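Side-chain contacts in D-hydantoinase (Ralstonia pickettii, PDB 1NFG), which is a zinc-dependent hydrolase that probably opens the cyclic amide bond of D-hydantoin derivatives stereospecifically: residues 158-161 with 162-165; 213-216 with 217-221; 238-241 with 242-245. All blocks are in the same frame, centred on the assembly; numbering follows the deposited sequence.

Interaction 1: 158-161 with 162-165; sequences MIDD and VTLL
Asp160 and Thr163 meet where the loop 158-161 turns into a helix. Asp160 is the N-cap: its OD1 accepts the backbone N of Thr163 at 2.8 Å, so an amide of the first turn, which has no carbonyl earlier in the helix to bond, finds its acceptor in a side chain. A chi1 of 56° sets the carboxylate between the residue's own N and carbonyl carbon, bringing it round to that amide. The hydroxyl of Thr163 adds a weak bond, OG1 to the same Asp160 OD1 at 3.3 Å, the two side chains meeting roughly at right angles. The model places OD1 too near a neighbour, so its exact position, and with it both lengths, is less sure than the backbone bonds.

Those bonds are plain. Leu164 N reaches Asp160 O at 2.9 Å and 174°, and Leu165 N reaches Asp161 O at 2.8 Å. On the flank of the turn Ile159 closes over the threonine methyl, its CB 3.6 Å from Thr163 CG2, while its CD1 comes to 4.0 Å from Leu164 CB. An apolar contact between the residue before the N-cap and the fourth residue after it is a hydrophobic staple, here joined to the aspartate cap.

Asp161 turns its carboxylate elsewhere: OD1 forms a salt bridge with Arg221, and OD2 accepts from Asn184 of the second subunit. Both oxygens of this buried acid are therefore satisfied, one of them across the subunit interface. Ile159 and Leu164 touch Val149, the residue after Lys148, whose carbamate binds both zinc ions. Helix 161-174 begins here and packs against helix 212-229 in the outer, helical layer of the TIM barrel, with Leu164 and Leu165 resting on Leu225.

Interaction 2: 213-216 with 217-221; sequences RVEA and EATAR
The guanidinium of Arg221 takes the carboxylate of Glu217 at its edge and in its own plane, side-on: NE donates to Glu217 OE2 at 3.0 Å and NH2 to Glu217 OE1 at 2.9 Å. Each oxygen uses its syn lone pair, and neither lies more than 7° out of the guanidinium plane. This doubly bonded salt bridge, one helical turn in span, fixes the rotation of both flat groups. The glutamate gets there by a bend at chi2 (-69°), which carries its acid along the helix toward the arginine. Asn184 ND2 also donates to Glu217 OE1, and Arg221 NH1 is taken by Asp161. Across the interface, Glu217 OE2 and Arg221 NE make long, weak ion pairs with Arg221 and Glu217 of the second subunit, and the two Glu217 OE2 atoms, like charges, come close.

Underneath runs the regular backbone of helix 212-229, one of the outer helices of the metallo-dependent hydrolase TIM barrel, following strand 178-180 and preceding strand 233-235. Glu217 N bonds to Arg213 O, and Ala220 N to Ala216 O, both at 2.9 Å.

Thr219 keeps this pattern and adds to it: besides its N, its OG1 also donates to Glu215 O, each at 2.9 Å; the amide comes nearly along the C=O axis, whereas the hydroxyl sits above the carbonyl plane. A chi1 of -62° holds OG1 on the side of its own N, where it can reach that carbonyl oxygen. The Glu215 and Thr219 side chains run alongside each other, and one water joins their ends, donating to Glu215 OE2 at 2.6 Å and to Thr219 OG1 at 3.1 Å. Beyond CG the Glu215 chain is extended, and its buried acid is held by Arg290, Thr239 and Ser243.

Interaction 3: 238-241 with 242-245; sequences VTCE and ESLE
The backbone is extended at Cys240, the N-cap, and turns helical from Glu241, so that Cys240 O accepts Leu244 N at 3.0 Å and 160°, and Glu241 O accepts Glu245 N at the same length. Across that first turn Val238 reaches forward with one branch: its CG1, anti to the backbone N, packs on Leu244 CB at 3.9 Å, its apolar partner, and also lies 3.4 Å from the hydroxyl oxygen Ser243 OG. On the other flank Cys240 SG touches the Glu242 chain, 3.6 Å from its CG. The glutamate folds back, bent at chi2 (-83°), and brings its OE2 to 3.7 Å from Cys240 CB.

The polar ends are answered mostly from outside. Glu241 N, at the start of the helix, is bonded by Asp294, while the carboxylate of Glu241 forms a salt bridge with Lys293, which lies at longer, weaker range from Glu242. That lysine probably eases the crowding of the two acids, whose Glu241 OE1 and Glu242 OE2 stand 4.9 Å apart. Glu245 pairs with Arg249 of the second subunit. Thr239 and Ser243 both turn their hydroxyls to Glu215, and Thr239 OG1 is also met by Arg290. Leu244 meanwhile packs on Val297 and Ala301 of helix 292-303.

This is the exit from a barrel strand into its following helix: the loop carries the zinc ligand His237 immediately before Val238, and the helix starts at the metal-bearing end of the barrel, as metallo-dependent hydrolases build their sites.

Interactions 1 and 2 touch through the salt bridge Asp161 OD1 to Arg221 NH1 at 2.8 Å, with centres about 14 Å apart, and both reach the second subunit. Interactions 2 and 3 lie closer, about 9 Å between centres, and Glu215 joins them: its OE2 is 2.9 Å from Ser243 OG and also 2.9 Å from Thr239 N, probable hydrogen bonds. Interactions 1 and 3 do not meet, their nearest atoms being about 14 Å apart, so 213-221 is the bridge. The inner end of the series flanks the metal site: Thr239 and Glu215 come within about 4 and 5 Å of the side chain of zinc ligand His237, consistent with a second-shell position.

Interaction 1: 158-161 with 162-165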
# COMPACT_ATOMS: atom_id res chain seq x y z
N MET A 158 24.78 -14.81 11.93
CA MET A 158 23.57 -14.29 12.55
C MET A 158 23.66 -13.68 13.94
O MET A 158 24.21 -14.27 14.87
CB MET A 158 22.47 -15.37 12.55
CG MET A 158 21.10 -14.84 13.01
SD MET A 158 19.71 -16.02 12.98
CE MET A 158 20.18 -17.07 11.61
N ILE A 159 23.09 -12.49 14.07
CA ILE A 159 23.02 -11.78 15.34
C ILE A 159 21.52 -11.50 15.52
O ILE A 159 20.73 -11.77 14.62
CB ILE A 159 23.84 -10.47 15.31
CG1 ILE A 159 23.43 -9.59 14.12
CG2 ILE A 159 25.33 -10.81 15.22
CD1 ILE A 159 22.29 -8.64 14.42
N ASP A 160 21.12 -10.97 16.67
CA ASP A 160 19.71 -10.73 16.93
C ASP A 160 19.31 -9.26 16.97
O ASP A 160 20.15 -8.38 16.82
CB ASP A 160 19.32 -11.40 18.25
CG ASP A 160 20.19 -10.92 19.41
OD1 ASP A 160 20.20 -9.71 19.70
OD2 ASP A 160 20.87 -11.76 20.03
N ASP A 161 18.02 -9.01 17.18
CA ASP A 161 17.51 -7.65 17.23
C ASP A 161 18.20 -6.84 18.33
O ASP A 161 18.44 -5.64 18.17
CB ASP A 161 15.98 -7.63 17.47
CG ASP A 161 15.20 -8.35 16.36
OD1 ASP A 161 15.78 -8.65 15.29
OD2 ASP A 161 14.00 -8.60 16.56
N VAL A 162 18.53 -7.51 19.44
CA VAL A 162 19.21 -6.84 20.55
C VAL A 162 20.55 -6.31 20.07
O VAL A 162 20.95 -5.19 20.38
CB VAL A 162 19.47 -7.82 21.73
CG1 VAL A 162 20.23 -7.11 22.84
CG2 VAL A 162 18.16 -8.38 22.25
N THR A 163 21.25 -7.14 19.29
CA THR A 163 22.54 -6.78 18.73
C THR A 163 22.37 -5.63 17.74
O THR A 163 23.01 -4.58 17.89
CB THR A 163 23.18 -7.99 18.02
OG1 THR A 163 23.40 -9.04 18.97
CG2 THR A 163 24.49 -7.60 17.36
N LEU A 164 21.51 -5.84 16.75
CA LEU A 164 21.22 -4.83 15.73
C LEU A 164 20.88 -3.47 16.35
O LEU A 164 21.37 -2.43 15.90
CB LEU A 164 20.06 -5.32 14.85
CG LEU A 164 19.60 -4.45 13.67
CD1 LEU A 164 20.80 -3.92 12.90
CD2 LEU A 164 18.69 -5.27 12.77
N LEU A 165 20.06 -3.49 17.40
CA LEU A 165 19.70 -2.26 18.08
C LEU A 165 20.93 -1.62 18.74
O LEU A 165 21.06 -0.40 18.75
CB LEU A 165 18.64 -2.57 19.14
CG LEU A 165 17.20 -2.75 18.63
CD1 LEU A 165 16.38 -3.59 19.60
CD2 LEU A 165 16.58 -1.37 18.44

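Interaction 2: 213-216 with 217-221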
# COMPACT_ATOMS: atom_id res chain seq x y z
N ARG A 213 9.50 -13.82 0.84
CA ARG A 213 8.98 -13.46 2.15
C ARG A 213 10.08 -13.45 3.20
O ARG A 213 10.09 -12.59 4.09
CB ARG A 213 7.89 -14.43 2.58
CG ARG A 213 6.99 -13.87 3.66
CD ARG A 213 5.97 -12.96 3.01
NE ARG A 213 6.22 -11.54 3.22
CZ ARG A 213 5.85 -10.60 2.36
NH1 ARG A 213 5.23 -10.94 1.23
NH2 ARG A 213 6.07 -9.32 2.63
N VAL A 214 10.99 -14.41 3.11
CA VAL A 214 12.11 -14.52 4.04
C VAL A 214 12.92 -13.23 4.02
O VAL A 214 13.31 -12.70 5.07
CB VAL A 214 13.03 -15.70 3.67
CG1 VAL A 214 14.26 -15.72 4.56
CG2 VAL A 214 12.26 -17.01 3.80
N GLU A 215 13.16 -12.71 2.81
CA GLU A 215 13.91 -11.47 2.65
C GLU A 215 13.07 -10.28 3.10
O GLU A 215 13.52 -9.45 3.90
CB GLU A 215 14.32 -11.29 1.18
CG GLU A 215 15.27 -10.12 0.94
CD GLU A 215 15.69 -9.97 -0.53
OE1 GLU A 215 15.72 -11.00 -1.24
OE2 GLU A 215 16.00 -8.84 -0.96
N ALA A 216 11.85 -10.20 2.59
CA ALA A 216 10.94 -9.09 2.90
C ALA A 216 10.79 -8.84 4.40
O ALA A 216 11.00 -7.72 4.87
CB ALA A 216 9.58 -9.35 2.27
N GLU A 217 10.43 -9.88 5.14
CA GLU A 217 10.23 -9.77 6.58
C GLU A 217 11.46 -9.16 7.26
O GLU A 217 11.36 -8.13 7.93
CB GLU A 217 9.93 -11.15 7.17
CG GLU A 217 9.52 -11.17 8.65
CD GLU A 217 10.66 -10.79 9.58
OE1 GLU A 217 11.69 -11.50 9.57
OE2 GLU A 217 10.52 -9.79 10.32
N ALA A 218 12.62 -9.78 7.07
CA ALA A 218 13.86 -9.31 7.67
C ALA A 218 14.11 -7.85 7.30
O ALA A 218 14.47 -7.02 8.15
CB ALA A 218 15.02 -10.17 7.22
N THR A 219 13.92 -7.54 6.03
CA THR A 219 14.12 -6.17 5.57
C THR A 219 13.24 -5.23 6.40
O THR A 219 13.73 -4.25 6.99
CB THR A 219 13.75 -6.05 4.09
OG1 THR A 219 14.63 -6.88 3.31
CG2 THR A 219 13.89 -4.60 3.63
N ALA A 220 11.96 -5.54 6.48
CA ALA A 220 11.04 -4.70 7.23
C ALA A 220 11.46 -4.55 8.69
O ALA A 220 11.45 -3.44 9.23
CB ALA A 220 9.64 -5.27 7.14
N ARG A 221 11.84 -5.66 9.31
CA ARG A 221 12.27 -5.64 10.71
C ARG A 221 13.48 -4.73 10.92
O ARG A 221 13.48 -3.87 11.82
CB ARG A 221 12.59 -7.08 11.16
CG ARG A 221 13.04 -7.24 12.61
CD ARG A 221 12.53 -8.57 13.16
NE ARG A 221 12.77 -9.69 12.25
CZ ARG A 221 13.90 -10.40 12.22
NH1 ARG A 221 14.89 -10.12 13.07
NH2 ARG A 221 14.03 -11.40 11.35
O HOH W 1 16.63 -7.30 1.03

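Interaction 3: 238-241 with 242-245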
# COMPACT_ATOMS: atom_id res chain seq x y z
N VAL A 238 19.08 -5.75 -2.24
CA VAL A 238 17.62 -5.84 -2.27
C VAL A 238 17.43 -6.58 -3.58
O VAL A 238 17.88 -6.11 -4.63
CB VAL A 238 16.96 -4.46 -2.38
CG1 VAL A 238 15.47 -4.63 -2.67
CG2 VAL A 238 17.16 -3.69 -1.07
N THR A 239 16.74 -7.71 -3.55
CA THR A 239 16.61 -8.53 -4.74
C THR A 239 15.24 -8.76 -5.38
O THR A 239 15.16 -9.32 -6.47
CB THR A 239 17.19 -9.91 -4.44
OG1 THR A 239 16.25 -10.65 -3.64
CG2 THR A 239 18.49 -9.78 -3.66
N CYS A 240 14.16 -8.36 -4.72
CA CYS A 240 12.85 -8.62 -5.29
C CYS A 240 11.83 -7.55 -4.97
O CYS A 240 12.05 -6.68 -4.13
CB CYS A 240 12.34 -9.97 -4.78
SG CYS A 240 12.20 -10.03 -2.97
N GLU A 241 10.68 -7.65 -5.63
CA GLU A 241 9.59 -6.70 -5.46
C GLU A 241 9.10 -6.57 -4.01
O GLU A 241 8.90 -5.45 -3.53
CB GLU A 241 8.44 -7.09 -6.38
CG GLU A 241 7.15 -6.32 -6.16
CD GLU A 241 6.13 -6.59 -7.25
OE1 GLU A 241 6.11 -7.71 -7.80
OE2 GLU A 241 5.33 -5.67 -7.54
N GLU A 242 8.93 -7.69 -3.32
CA GLU A 242 8.43 -7.63 -1.95
C GLU A 242 9.37 -6.96 -0.96
O GLU A 242 8.92 -6.18 -0.13
CB GLU A 242 8.03 -9.03 -1.45
CG GLU A 242 8.69 -10.17 -2.17
CD GLU A 242 8.00 -10.55 -3.47
OE1 GLU A 242 6.83 -10.97 -3.41
OE2 GLU A 242 8.64 -10.43 -4.54
N SER A 243 10.67 -7.25 -1.02
CA SER A 243 11.58 -6.60 -0.08
C SER A 243 11.76 -5.13 -0.45
O SER A 243 11.86 -4.27 0.42
CB SER A 243 12.95 -7.30 -0.05
OG SER A 243 13.64 -7.19 -1.28
N LEU A 244 11.79 -4.83 -1.75
CA LEU A 244 11.94 -3.45 -2.18
C LEU A 244 10.77 -2.64 -1.64
O LEU A 244 10.94 -1.51 -1.18
CB LEU A 244 11.97 -3.35 -3.71
CG LEU A 244 11.95 -1.93 -4.30
CD1 LEU A 244 13.03 -1.07 -3.67
CD2 LEU A 244 12.14 -2.02 -5.81
N GLU A 245 9.59 -3.25 -1.67
CA GLU A 245 8.40 -2.58 -1.18
C GLU A 245 8.55 -2.12 0.28
O GLU A 245 8.10 -1.03 0.64
CB GLU A 245 7.19 -3.49 -1.31
CG GLU A 245 5.88 -2.77 -1.08
CD GLU A 245 4.68 -3.68 -1.26
OE1 GLU A 245 4.69 -4.52 -2.19
OE2 GLU A 245 3.71 -3.52 -0.48